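Local coordinates for protein GDP-6-deoxy-D-mannose reductase (Pseudomonas aeruginosa, PDB 6X3B) that probably reduces GDP-4-dehydro-6-deoxy-D-mannose to GDP-rhamnose with NADPH, a step in supplying sugar for the lipopolysaccharide O-antigen, at residues Y122-Q131 with R148-E159; V244-E252 with R286-A297. All coordinates share one frame; numbering follows the deposited sequence. Where two conformers were deposited one is given.

Contact 1: Y122-Q131 with R148-E159; sequences YISSGDVYGQ and RNPYAVSKLAAE. With NDP (NADPH dihydro-nicotinamide-adenine-dinucleotide phosphate), chain E.
Ser124 and Lys155 face each other with CA atoms 5.4 Å apart, and Val128 and Ala152 come closer still, as the end of strand 119-123 and the 3-10 turn after it run along helix 150-169. Tyr151 and Lys155, four residues apart on that helix, form the YxxxK pair of the short-chain dehydrogenase/reductase fold. Bent at chi2 and at chi3 (-98°), Lys155 carries NZ past the Tyr122 hydroxyl to three acceptors: Ile123 O at 2.8 Å and both hydroxyls of the NADPH nicotinamide ribose, O2D and O3D. Tyr151 OH hydrogen-bonds NADPH O2D at 2.5 Å, in the plane of the tyrosine ring. Farther along the helix, Ser124 OG donates to the anti lone pair of Glu159 OE2, while Ala158 CB presses on Tyr122 CZ at 3.4 Å. At the helix start Asn149 works both ways: OD1 caps Ala152 N, and ND2 gives a nearly straight bond (165°) to the syn side of Asp127 OD2. At the outer end the Gln131 amide stacks on the Arg148 guanidinium, planes 23° apart. Strand 172-182 pairs with strand 119-123 and supplies Arg177 to Glu159 OE1; helices 86-91 and 93-114 pack alongside, and Ala157 meets Ala157 of the second subunit.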
loop_
_atom_site.group_PDB
_atom_site.type_symbol
_atom_site.label_atom_id
_atom_site.label_comp_id
_atom_site.label_asym_id
_atom_site.label_seq_id
_atom_site.Cartn_x
_atom_site.Cartn_y
_atom_site.Cartn_z
ATOM N N TYR A 122 10.412 9.405 -3.533
ATOM C CA TYR A 122 9.268 8.889 -4.261
ATOM C C TYR A 122 8.166 9.937 -4.235
ATOM O O TYR A 122 7.832 10.464 -3.169
ATOM C CB TYR A 122 8.758 7.582 -3.652
ATOM C CG TYR A 122 7.527 7.145 -4.367
ATOM C CD1 TYR A 122 7.610 6.702 -5.679
ATOM C CD2 TYR A 122 6.268 7.271 -3.781
ATOM C CE1 TYR A 122 6.475 6.327 -6.381
ATOM C CE2 TYR A 122 5.125 6.899 -4.469
ATOM C CZ TYR A 122 5.242 6.441 -5.779
ATOM O OH TYR A 122 4.118 6.066 -6.485
ATOM N N ILE A 123 7.621 10.262 -5.406
ATOM C CA ILE A 123 6.574 11.263 -5.512
ATOM C C ILE A 123 5.241 10.522 -5.536
ATOM O O ILE A 123 4.896 9.856 -6.524
ATOM C CB ILE A 123 6.755 12.169 -6.743
ATOM C CG1 ILE A 123 8.081 12.965 -6.651
ATOM C CG2 ILE A 123 5.592 13.169 -6.853
ATOM C CD1 ILE A 123 8.405 13.536 -5.230
ATOM N N SER A 124 4.497 10.643 -4.434
ATOM C CA SER A 124 3.177 10.035 -4.293
ATOM C C SER A 124 2.115 11.064 -4.664
ATOM O O SER A 124 2.270 11.782 -5.658
ATOM C CB SER A 124 3.006 9.508 -2.858
ATOM O OG SER A 124 1.776 8.816 -2.668
ATOM N N SER A 125 1.043 11.155 -3.884
ATOM C CA SER A 125 -0.042 12.089 -4.166
ATOM C C SER A 125 -0.896 12.262 -2.923
ATOM O O SER A 125 -1.122 11.299 -2.194
ATOM C CB SER A 125 -0.927 11.597 -5.314
ATOM O OG SER A 125 -2.110 12.379 -5.378
ATOM N N GLY A 126 -1.365 13.489 -2.689
ATOM C CA GLY A 126 -2.347 13.702 -1.634
ATOM C C GLY A 126 -3.649 12.964 -1.874
ATOM O O GLY A 126 -4.485 12.897 -0.968
ATOM N N ASP A 127 -3.830 12.405 -3.073
ATOM C CA ASP A 127 -5.015 11.618 -3.385
ATOM C C ASP A 127 -5.046 10.303 -2.613
ATOM O O ASP A 127 -6.112 9.695 -2.516
ATOM C CB ASP A 127 -5.077 11.377 -4.913
ATOM C CG ASP A 127 -6.447 10.912 -5.393
ATOM O OD1 ASP A 127 -7.483 11.439 -4.914
ATOM O OD2 ASP A 127 -6.497 10.029 -6.281
ATOM N N VAL A 128 -3.919 9.855 -2.037
ATOM C CA VAL A 128 -3.974 8.608 -1.268
ATOM C C VAL A 128 -4.884 8.723 -0.055
ATOM O O VAL A 128 -5.388 7.702 0.432
ATOM C CB VAL A 128 -2.574 8.148 -0.817
ATOM C CG1 VAL A 128 -1.667 7.873 -2.017
ATOM C CG2 VAL A 128 -1.956 9.189 0.126
ATOM N N TYR A 129 -5.112 9.935 0.464
ATOM C CA TYR A 129 -5.881 10.025 1.704
ATOM C C TYR A 129 -7.343 9.629 1.512
ATOM O O TYR A 129 -7.957 9.104 2.448
ATOM C CB TYR A 129 -5.791 11.430 2.303
ATOM C CG TYR A 129 -4.435 11.748 2.892
ATOM C CD1 TYR A 129 -4.018 11.182 4.096
ATOM C CD2 TYR A 129 -3.570 12.620 2.239
ATOM C CE1 TYR A 129 -2.770 11.487 4.639
ATOM C CE2 TYR A 129 -2.320 12.916 2.764
ATOM C CZ TYR A 129 -1.931 12.352 3.961
ATOM O OH TYR A 129 -0.695 12.644 4.473
ATOM N N GLY A 130 -7.918 9.860 0.327
ATOM C CA GLY A 130 -9.326 9.536 0.149
ATOM C C GLY A 130 -10.251 10.520 0.859
ATOM O O GLY A 130 -9.986 11.717 0.950
ATOM N N GLN A 131 -11.368 10.000 1.362
ATOM C CA GLN A 131 -12.378 10.842 1.989
ATOM C C GLN A 131 -11.912 11.223 3.384
ATOM O O GLN A 131 -11.536 10.358 4.180
ATOM C CB GLN A 131 -13.721 10.103 2.055
ATOM C CG GLN A 131 -14.930 11.008 2.184
ATOM C CD GLN A 131 -16.163 10.393 1.555
ATOM O OE1 GLN A 131 -16.805 9.545 2.157
ATOM N NE2 GLN A 131 -16.488 10.807 0.328
ATOM N N ARG A 148 -9.298 5.739 -2.909
ATOM C CA ARG A 148 -10.613 5.500 -3.489
ATOM C C ARG A 148 -10.572 5.189 -4.977
ATOM O O ARG A 148 -11.633 5.001 -5.586
ATOM C CB ARG A 148 -11.523 6.709 -3.255
ATOM C CG ARG A 148 -11.711 7.051 -1.795
ATOM C CD ARG A 148 -12.524 8.330 -1.652
ATOM N NE ARG A 148 -13.921 8.107 -2.012
ATOM C CZ ARG A 148 -14.821 7.562 -1.202
ATOM N NH1 ARG A 148 -14.470 7.160 0.014
ATOM N NH2 ARG A 148 -16.080 7.422 -1.607
ATOM N N ASN A 149 -9.394 5.105 -5.576
ATOM C CA ASN A 149 -9.298 4.769 -6.987
ATOM C C ASN A 149 -8.001 4.002 -7.195
ATOM O O ASN A 149 -7.103 4.062 -6.348
ATOM C CB ASN A 149 -9.355 6.043 -7.846
ATOM C CG ASN A 149 -8.155 6.930 -7.638
ATOM O OD1 ASN A 149 -7.052 6.546 -7.955
ATOM N ND2 ASN A 149 -8.366 8.114 -7.076
ATOM N N PRO A 150 -7.874 3.256 -8.297
ATOM C CA PRO A 150 -6.663 2.432 -8.480
ATOM C C PRO A 150 -5.378 3.236 -8.623
ATOM O O PRO A 150 -4.301 2.713 -8.322
ATOM C CB PRO A 150 -6.958 1.635 -9.763
ATOM C CG PRO A 150 -8.452 1.777 -9.985
ATOM C CD PRO A 150 -8.817 3.108 -9.422
ATOM N N TYR A 151 -5.436 4.469 -9.123
ATOM C CA TYR A 151 -4.232 5.300 -9.120
ATOM C C TYR A 151 -3.780 5.584 -7.688
ATOM O O TYR A 151 -2.603 5.410 -7.349
ATOM C CB TYR A 151 -4.494 6.598 -9.865
ATOM C CG TYR A 151 -3.524 7.716 -9.562
ATOM C CD1 TYR A 151 -2.292 7.802 -10.229
ATOM C CD2 TYR A 151 -3.849 8.704 -8.640
ATOM C CE1 TYR A 151 -1.404 8.846 -9.966
ATOM C CE2 TYR A 151 -2.972 9.750 -8.372
ATOM C CZ TYR A 151 -1.756 9.816 -9.040
ATOM O OH TYR A 151 -0.896 10.851 -8.779
ATOM N N ALA A 152 -4.716 5.991 -6.824
ATOM C CA ALA A 152 -4.332 6.285 -5.445
ATOM C C ALA A 152 -3.859 5.019 -4.730
ATOM O O ALA A 152 -2.904 5.072 -3.949
ATOM C CB ALA A 152 -5.483 6.956 -4.697
ATOM N N VAL A 153 -4.490 3.873 -5.024
ATOM C CA VAL A 153 -4.025 2.586 -4.503
ATOM C C VAL A 153 -2.573 2.337 -4.907
ATOM O O VAL A 153 -1.720 2.006 -4.074
ATOM C CB VAL A 153 -4.939 1.448 -4.996
ATOM C CG1 VAL A 153 -4.308 0.074 -4.720
ATOM C CG2 VAL A 153 -6.327 1.534 -4.318
ATOM N N SER A 154 -2.267 2.522 -6.196
ATOM C CA SER A 154 -0.914 2.260 -6.685
ATOM C C SER A 154 0.111 3.212 -6.078
ATOM O O SER A 154 1.251 2.804 -5.833
ATOM C CB SER A 154 -0.883 2.341 -8.217
ATOM O OG SER A 154 -0.881 3.691 -8.661
ATOM N N LYS A 155 -0.274 4.461 -5.788
ATOM C CA LYS A 155 0.669 5.381 -5.157
ATOM C C LYS A 155 0.981 4.959 -3.723
ATOM O O LYS A 155 2.142 4.959 -3.310
ATOM C CB LYS A 155 0.131 6.814 -5.171
ATOM C CG LYS A 155 -0.174 7.377 -6.535
ATOM C CD LYS A 155 1.072 7.440 -7.435
ATOM C CE LYS A 155 1.663 8.832 -7.428
ATOM N NZ LYS A 155 2.916 8.881 -8.205
ATOM N N LEU A 156 -0.039 4.575 -2.956
ATOM C CA LEU A 156 0.199 4.134 -1.583
ATOM C C LEU A 156 1.016 2.852 -1.556
ATOM O O LEU A 156 1.907 2.682 -0.708
ATOM C CB LEU A 156 -1.144 3.923 -0.857
ATOM C CG LEU A 156 -1.115 3.715 0.658
ATOM C CD1 LEU A 156 -0.473 4.942 1.316
ATOM C CD2 LEU A 156 -2.534 3.475 1.207
ATOM N N ALA A 157 0.727 1.928 -2.478
ATOM C CA ALA A 157 1.507 0.704 -2.550
ATOM C C ALA A 157 2.974 1.013 -2.872
ATOM O O ALA A 157 3.890 0.428 -2.281
ATOM C CB ALA A 157 0.901 -0.240 -3.589
ATOM N N ALA A 158 3.220 1.938 -3.799
ATOM C CA ALA A 158 4.608 2.249 -4.145
ATOM C C ALA A 158 5.325 2.981 -3.009
ATOM O O ALA A 158 6.531 2.799 -2.823
ATOM C CB ALA A 158 4.639 3.088 -5.418
ATOM N N GLU A 159 4.610 3.833 -2.267
ATOM C CA GLU A 159 5.156 4.428 -1.045
ATOM C C GLU A 159 5.705 3.351 -0.120
ATOM O O GLU A 159 6.853 3.421 0.333
ATOM C CB GLU A 159 4.070 5.205 -0.294
ATOM C CG GLU A 159 3.639 6.552 -0.827
ATOM C CD GLU A 159 2.695 7.244 0.159
ATOM O OE1 GLU A 159 2.678 6.836 1.347
ATOM O OE2 GLU A 159 1.985 8.199 -0.217
HETATM P PA NDP E . 2.702 13.144 -16.434
HETATM O O1A NDP E . 1.667 12.111 -16.727
HETATM O O2A NDP E . 2.554 14.496 -17.047
HETATM O O5B NDP E . 4.152 12.561 -16.782
HETATM C C5B NDP E . 4.409 11.152 -16.575
HETATM C C4B NDP E . 5.828 10.845 -16.986
HETATM O O4B NDP E . 6.100 9.439 -16.758
HETATM C C3B NDP E . 6.173 11.109 -18.460
HETATM O O3B NDP E . 7.462 11.698 -18.583
HETATM C C2B NDP E . 6.112 9.717 -19.076
HETATM O O2B NDP E . 6.978 9.630 -20.205
HETATM C C1B NDP E . 6.645 8.875 -17.926
HETATM N N9A NDP E . 6.261 7.472 -17.995
HETATM C C8A NDP E . 4.985 6.965 -17.987
HETATM N N7A NDP E . 4.946 5.659 -18.067
HETATM C C5A NDP E . 6.278 5.279 -18.134
HETATM C C6A NDP E . 6.905 4.024 -18.235
HETATM N N6A NDP E . 6.205 2.893 -18.286
HETATM N N1A NDP E . 8.257 3.988 -18.282
HETATM C C2A NDP E . 8.920 5.150 -18.230
HETATM N N3A NDP E . 8.442 6.388 -18.136
HETATM C C4A NDP E . 7.099 6.388 -18.091
HETATM O O3 NDP E . 2.817 13.325 -14.846
HETATM P PN NDP E . 2.928 14.649 -13.953
HETATM O O1N NDP E . 4.201 15.346 -14.296
HETATM O O2N NDP E . 1.650 15.408 -14.069
HETATM O O5D NDP E . 3.042 14.024 -12.483
HETATM C C5D NDP E . 4.357 13.822 -11.911
HETATM C C4D NDP E . 4.219 13.046 -10.625
HETATM O O4D NDP E . 3.422 13.817 -9.691
HETATM C C3D NDP E . 3.532 11.678 -10.743
HETATM O O3D NDP E . 4.145 10.721 -9.891
HETATM C C2D NDP E . 2.103 12.004 -10.318
HETATM O O2D NDP E . 1.405 10.875 -9.813
HETATM C C1D NDP E . 2.329 13.056 -9.238
HETATM N N1N NDP E . 1.154 13.960 -9.065
HETATM C C2N NDP E . 0.845 14.904 -10.006
HETATM C C3N NDP E . -0.131 15.839 -9.794
HETATM C C7N NDP E . -0.582 16.652 -10.947
HETATM O O7N NDP E . -1.519 17.445 -10.808
HETATM N N7N NDP E . 0.045 16.502 -12.104
HETATM C C4N NDP E . -0.686 15.985 -8.419
HETATM C C5N NDP E . -0.324 14.885 -7.510
HETATM C C6N NDP E . 0.358 13.854 -7.951
HETATM P P2B NDP E . 6.150 9.331 -21.559
HETATM O O1X NDP E . 7.184 9.261 -22.662
HETATM O O2X NDP E . 5.433 8.012 -21.364
HETATM O O3X NDP E . 5.185 10.482 -21.750
HETATM O O HOH W 1 -2.882 12.938 -7.855
HETATM O O HOH W 2 -8.413 8.424 -3.186
HETATM O O HOH W 3 -11.809 7.094 1.249
#

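Contact 2: V244-E252 with R286-A297; sequences VYNVCSGQE and RVRGSHARLHDA
Glu252 receives two arginines on one carboxylate. Arg286 grips Glu252 side-on, NE to OE1 at 2.9 Å and NH2 to the syn lone pair of OE2 at 2.8 Å, with the two flat groups nearly coplanar. Arg288 NH1 reaches Glu252 OE2 at 2.6 Å, almost in line with its C-O bond, so that this oxygen takes two charged donors; their combined field would probably keep the acid ionised. Further along, Gly250 CA lies 3.1 Å from Gly289 O in a CA-H...O contact, and Cys248 SG rests against the Gly289 and Ser290 backbone. His291 ND1 donates to Cys248 O at 2.7 Å from above the carbonyl plane; its CG stands between the backbone N and the carbonyl carbon (chi1 61°), which turns the ring edge toward this oxygen. Asn246 ND2 bonds in plane to a lone pair of Ser290 O, while its OD1 turns to the hydroxyl of Tyr129.

Strand 244-247 belongs to the Rossmann-type sheet of this family, and the short helix 292-297, with His291 at its N-cap position, crosses it at 106°. Tyr245 lays CD2 and CE2 against Arg293 CG, Leu294 CA and Ala297 CB, while Leu294 CD2 touches Val247 CG2 at 4.0 Å. Turning at chi3, Arg293 brings NH1 onto a lone pair of Val244 O in the carbonyl plane, though the oxygen is tilted from the guanidinium plane and the bond is bent. A water that accepts from Leu294 N lies 2.9 Å from Asn246 O and probably bridges the two.

Ser219 OG holds Glu252 OE1, Glu142 forms a salt bridge with Arg293 NH2, and Tyr245 OH is bonded to Glu240 N. Asp221 binds Ser249 OG through OD1 and the backbone N atoms of Gly250 and Gly289 through OD2.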
loop_
_atom_site.group_PDB
_atom_site.type_symbol
_atom_site.label_atom_id
_atom_site.label_comp_id
_atom_site.label_asym_id
_atom_site.label_seq_id
_atom_site.Cartn_x
_atom_site.Cartn_y
_atom_site.Cartn_z
ATOM N N VAL A 244 7.427 10.474 5.530
ATOM C CA VAL A 244 6.434 10.897 4.547
ATOM C C VAL A 244 6.078 12.356 4.807
ATOM O O VAL A 244 5.784 12.734 5.948
ATOM C CB VAL A 244 5.175 10.017 4.638
ATOM C CG1 VAL A 244 4.081 10.529 3.711
ATOM C CG2 VAL A 244 5.518 8.560 4.357
ATOM N N TYR A 245 6.074 13.174 3.750
ATOM C CA TYR A 245 5.774 14.599 3.872
ATOM C C TYR A 245 4.656 15.001 2.926
ATOM O O TYR A 245 4.754 14.738 1.720
ATOM C CB TYR A 245 7.008 15.451 3.552
ATOM C CG TYR A 245 8.163 15.181 4.461
ATOM C CD1 TYR A 245 9.074 14.174 4.181
ATOM C CD2 TYR A 245 8.338 15.935 5.613
ATOM C CE1 TYR A 245 10.139 13.921 5.027
ATOM C CE2 TYR A 245 9.384 15.695 6.466
ATOM C CZ TYR A 245 10.281 14.702 6.171
ATOM O OH TYR A 245 11.316 14.510 7.035
ATOM N N ASN A 246 3.612 15.649 3.459
ATOM C CA ASN A 246 2.682 16.387 2.608
ATOM C C ASN A 246 3.400 17.566 1.961
ATOM O O ASN A 246 4.187 18.254 2.609
ATOM C CB ASN A 246 1.509 16.940 3.408
ATOM C CG ASN A 246 0.570 15.861 3.914
ATOM O OD1 ASN A 246 0.544 14.730 3.404
ATOM N ND2 ASN A 246 -0.225 16.219 4.911
ATOM N N VAL A 247 3.097 17.816 0.694
ATOM C CA VAL A 247 3.553 19.024 0.007
ATOM C C VAL A 247 2.289 19.772 -0.408
ATOM O O VAL A 247 1.597 19.372 -1.352
ATOM C CB VAL A 247 4.461 18.712 -1.189
ATOM C CG1 VAL A 247 4.857 20.024 -1.924
ATOM C CG2 VAL A 247 5.738 17.936 -0.733
ATOM N N CYS A 248 1.970 20.854 0.306
ATOM C CA CYS A 248 0.697 21.544 0.143
ATOM C C CYS A 248 0.835 22.968 0.670
ATOM O O CYS A 248 1.817 23.321 1.329
ATOM C CB CYS A 248 -0.436 20.794 0.869
ATOM S SG CYS A 248 -0.045 20.464 2.624
ATOM N N SER A 249 -0.165 23.787 0.360
ATOM C CA SER A 249 -0.163 25.184 0.779
ATOM C C SER A 249 -0.755 25.394 2.169
ATOM O O SER A 249 -0.455 26.405 2.812
ATOM C CB SER A 249 -0.960 26.035 -0.219
ATOM O OG SER A 249 -2.355 25.830 -0.009
ATOM N N GLY A 250 -1.603 24.483 2.641
ATOM C CA GLY A 250 -2.316 24.747 3.872
ATOM C C GLY A 250 -3.427 25.764 3.727
ATOM O O GLY A 250 -3.987 26.199 4.735
ATOM N N GLN A 251 -3.767 26.163 2.502
ATOM C CA GLN A 251 -4.854 27.102 2.260
ATOM C C GLN A 251 -5.879 26.481 1.322
ATOM O O GLN A 251 -5.513 25.930 0.279
ATOM C CB GLN A 251 -4.323 28.406 1.672
ATOM C CG GLN A 251 -3.311 29.100 2.565
ATOM C CD GLN A 251 -3.492 30.597 2.573
ATOM O OE1 GLN A 251 -3.279 31.267 1.560
ATOM N NE2 GLN A 251 -3.912 31.133 3.717
ATOM N N GLU A 252 -7.153 26.572 1.694
ATOM C CA GLU A 252 -8.243 26.175 0.804
ATOM C C GLU A 252 -8.545 27.262 -0.215
ATOM O O GLU A 252 -8.648 28.440 0.132
ATOM C CB GLU A 252 -9.520 25.900 1.595
ATOM C CG GLU A 252 -9.490 24.644 2.379
ATOM C CD GLU A 252 -10.701 24.512 3.260
ATOM O OE1 GLU A 252 -11.837 24.496 2.721
ATOM O OE2 GLU A 252 -10.504 24.446 4.490
ATOM N N ARG A 286 -14.251 19.779 0.840
ATOM C CA ARG A 286 -13.151 20.641 1.259
ATOM C C ARG A 286 -11.897 19.822 1.512
ATOM O O ARG A 286 -11.948 18.780 2.164
ATOM C CB ARG A 286 -13.507 21.417 2.533
ATOM C CG ARG A 286 -14.771 22.258 2.422
ATOM C CD ARG A 286 -15.135 22.821 3.775
ATOM N NE ARG A 286 -13.994 23.493 4.369
ATOM C CZ ARG A 286 -13.965 23.959 5.610
ATOM N NH1 ARG A 286 -15.032 23.829 6.389
ATOM N NH2 ARG A 286 -12.874 24.557 6.066
ATOM N N VAL A 287 -10.762 20.313 1.017
ATOM C CA VAL A 287 -9.470 19.687 1.263
ATOM C C VAL A 287 -8.493 20.780 1.650
ATOM O O VAL A 287 -8.304 21.750 0.900
ATOM C CB VAL A 287 -8.936 18.899 0.052
ATOM C CG1 VAL A 287 -7.529 18.322 0.378
ATOM C CG2 VAL A 287 -9.896 17.784 -0.347
ATOM N N ARG A 288 -7.905 20.639 2.833
ATOM C CA ARG A 288 -6.806 21.481 3.289
ATOM C C ARG A 288 -5.726 20.562 3.839
ATOM O O ARG A 288 -6.012 19.712 4.682
ATOM C CB ARG A 288 -7.286 22.459 4.369
ATOM C CG ARG A 288 -6.467 23.716 4.507
ATOM C CD ARG A 288 -7.211 24.735 5.363
ATOM N NE ARG A 288 -7.229 24.380 6.781
ATOM C CZ ARG A 288 -8.304 23.949 7.438
ATOM N NH1 ARG A 288 -9.464 23.807 6.805
ATOM N NH2 ARG A 288 -8.217 23.666 8.735
ATOM N N GLY A 289 -4.493 20.711 3.361
ATOM C CA GLY A 289 -3.403 19.894 3.853
ATOM C C GLY A 289 -2.580 20.641 4.882
ATOM O O GLY A 289 -2.543 21.864 4.888
ATOM N N SER A 290 -1.902 19.903 5.761
ATOM C CA SER A 290 -0.899 20.505 6.640
ATOM C C SER A 290 0.498 20.241 6.093
ATOM O O SER A 290 0.850 19.095 5.795
ATOM C CB SER A 290 -0.989 19.969 8.071
ATOM O OG SER A 290 0.223 20.209 8.782
ATOM N N HIS A 291 1.298 21.298 5.978
ATOM C CA HIS A 291 2.694 21.151 5.592
ATOM C C HIS A 291 3.633 21.412 6.759
ATOM O O HIS A 291 4.818 21.681 6.540
ATOM C CB HIS A 291 3.041 22.065 4.413
ATOM C CG HIS A 291 2.869 23.530 4.690
ATOM N ND1 HIS A 291 2.181 24.366 3.839
ATOM C CD2 HIS A 291 3.317 24.311 5.705
ATOM C CE1 HIS A 291 2.207 25.599 4.318
ATOM N NE2 HIS A 291 2.881 25.589 5.454
ATOM N N ALA A 292 3.126 21.324 7.999
ATOM C CA ALA A 292 3.971 21.553 9.171
ATOM C C ALA A 292 5.184 20.640 9.164
ATOM O O ALA A 292 6.297 21.074 9.482
ATOM C CB ALA A 292 3.173 21.347 10.465
ATOM N N ARG A 293 4.998 19.372 8.800
ATOM C CA ARG A 293 6.116 18.442 8.879
ATOM C C ARG A 293 7.224 18.842 7.909
ATOM O O ARG A 293 8.404 18.886 8.271
ATOM C CB ARG A 293 5.632 17.021 8.619
ATOM C CG ARG A 293 6.702 15.974 8.807
ATOM C CD ARG A 293 6.155 14.577 8.496
ATOM N NE ARG A 293 5.388 13.996 9.600
ATOM C CZ ARG A 293 5.107 12.696 9.699
ATOM N NH1 ARG A 293 5.525 11.848 8.754
ATOM N NH2 ARG A 293 4.420 12.235 10.741
ATOM N N LEU A 294 6.846 19.160 6.674
ATOM C CA LEU A 294 7.802 19.558 5.653
ATOM C C LEU A 294 8.481 20.874 6.012
ATOM O O LEU A 294 9.698 21.030 5.821
ATOM C CB LEU A 294 7.060 19.676 4.327
ATOM C CG LEU A 294 7.715 20.447 3.183
ATOM C CD1 LEU A 294 8.855 19.618 2.715
ATOM C CD2 LEU A 294 6.678 20.645 2.058
ATOM N N HIS A 295 7.715 21.845 6.520
ATOM C CA HIS A 295 8.340 23.111 6.888
ATOM C C HIS A 295 9.306 22.926 8.057
ATOM O O HIS A 295 10.424 23.461 8.038
ATOM C CB HIS A 295 7.293 24.165 7.231
ATOM C CG HIS A 295 7.885 25.389 7.857
ATOM N ND1 HIS A 295 8.579 26.334 7.130
ATOM C CD2 HIS A 295 7.954 25.782 9.153
ATOM C CE1 HIS A 295 9.025 27.272 7.949
ATOM N NE2 HIS A 295 8.660 26.960 9.180
ATOM N N ASP A 296 8.917 22.132 9.061
ATOM C CA ASP A 296 9.798 21.930 10.211
ATOM C C ASP A 296 11.072 21.203 9.810
ATOM O O ASP A 296 12.150 21.487 10.344
ATOM C CB ASP A 296 9.072 21.160 11.323
ATOM C CG ASP A 296 7.950 21.966 11.953
ATOM O OD1 ASP A 296 7.955 23.209 11.809
ATOM O OD2 ASP A 296 7.066 21.367 12.591
ATOM N N ALA A 297 10.982 20.288 8.846
ATOM C CA ALA A 297 12.159 19.499 8.498
ATOM C C ALA A 297 13.077 20.215 7.511
ATOM O O ALA A 297 14.287 19.962 7.508
ATOM C CB ALA A 297 11.732 18.144 7.927
HETATM O O HOH W 4 6.634 9.272 8.209
HETATM O O HOH W 5 4.316 18.394 5.456
#

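Contacts 1 and 2 illustrate how one sheet can carry a cofactor site and a more distant junction at once. Their centres are about 16 Å apart, and the chain completes 122-131 with 148-159 before 244-252 begins. Strand 172-182 lies between them, pairing with strand 119-123 on one flank and with strand 244-247 on the other. A direct link exists too: Tyr129 OH and Asn246 OD1 are 2.7 Å apart, probably hydrogen-bonded, and Arg177 NH1 also bonds that hydroxyl. Contact 1 lines the NADPH pocket with Ile123, Ser124 and Ser125 and hydrogen-bonds the cofactor through Tyr151 and Lys155, whereas in contact 2 the Val247 side chain is about 9 Å from the cofactor.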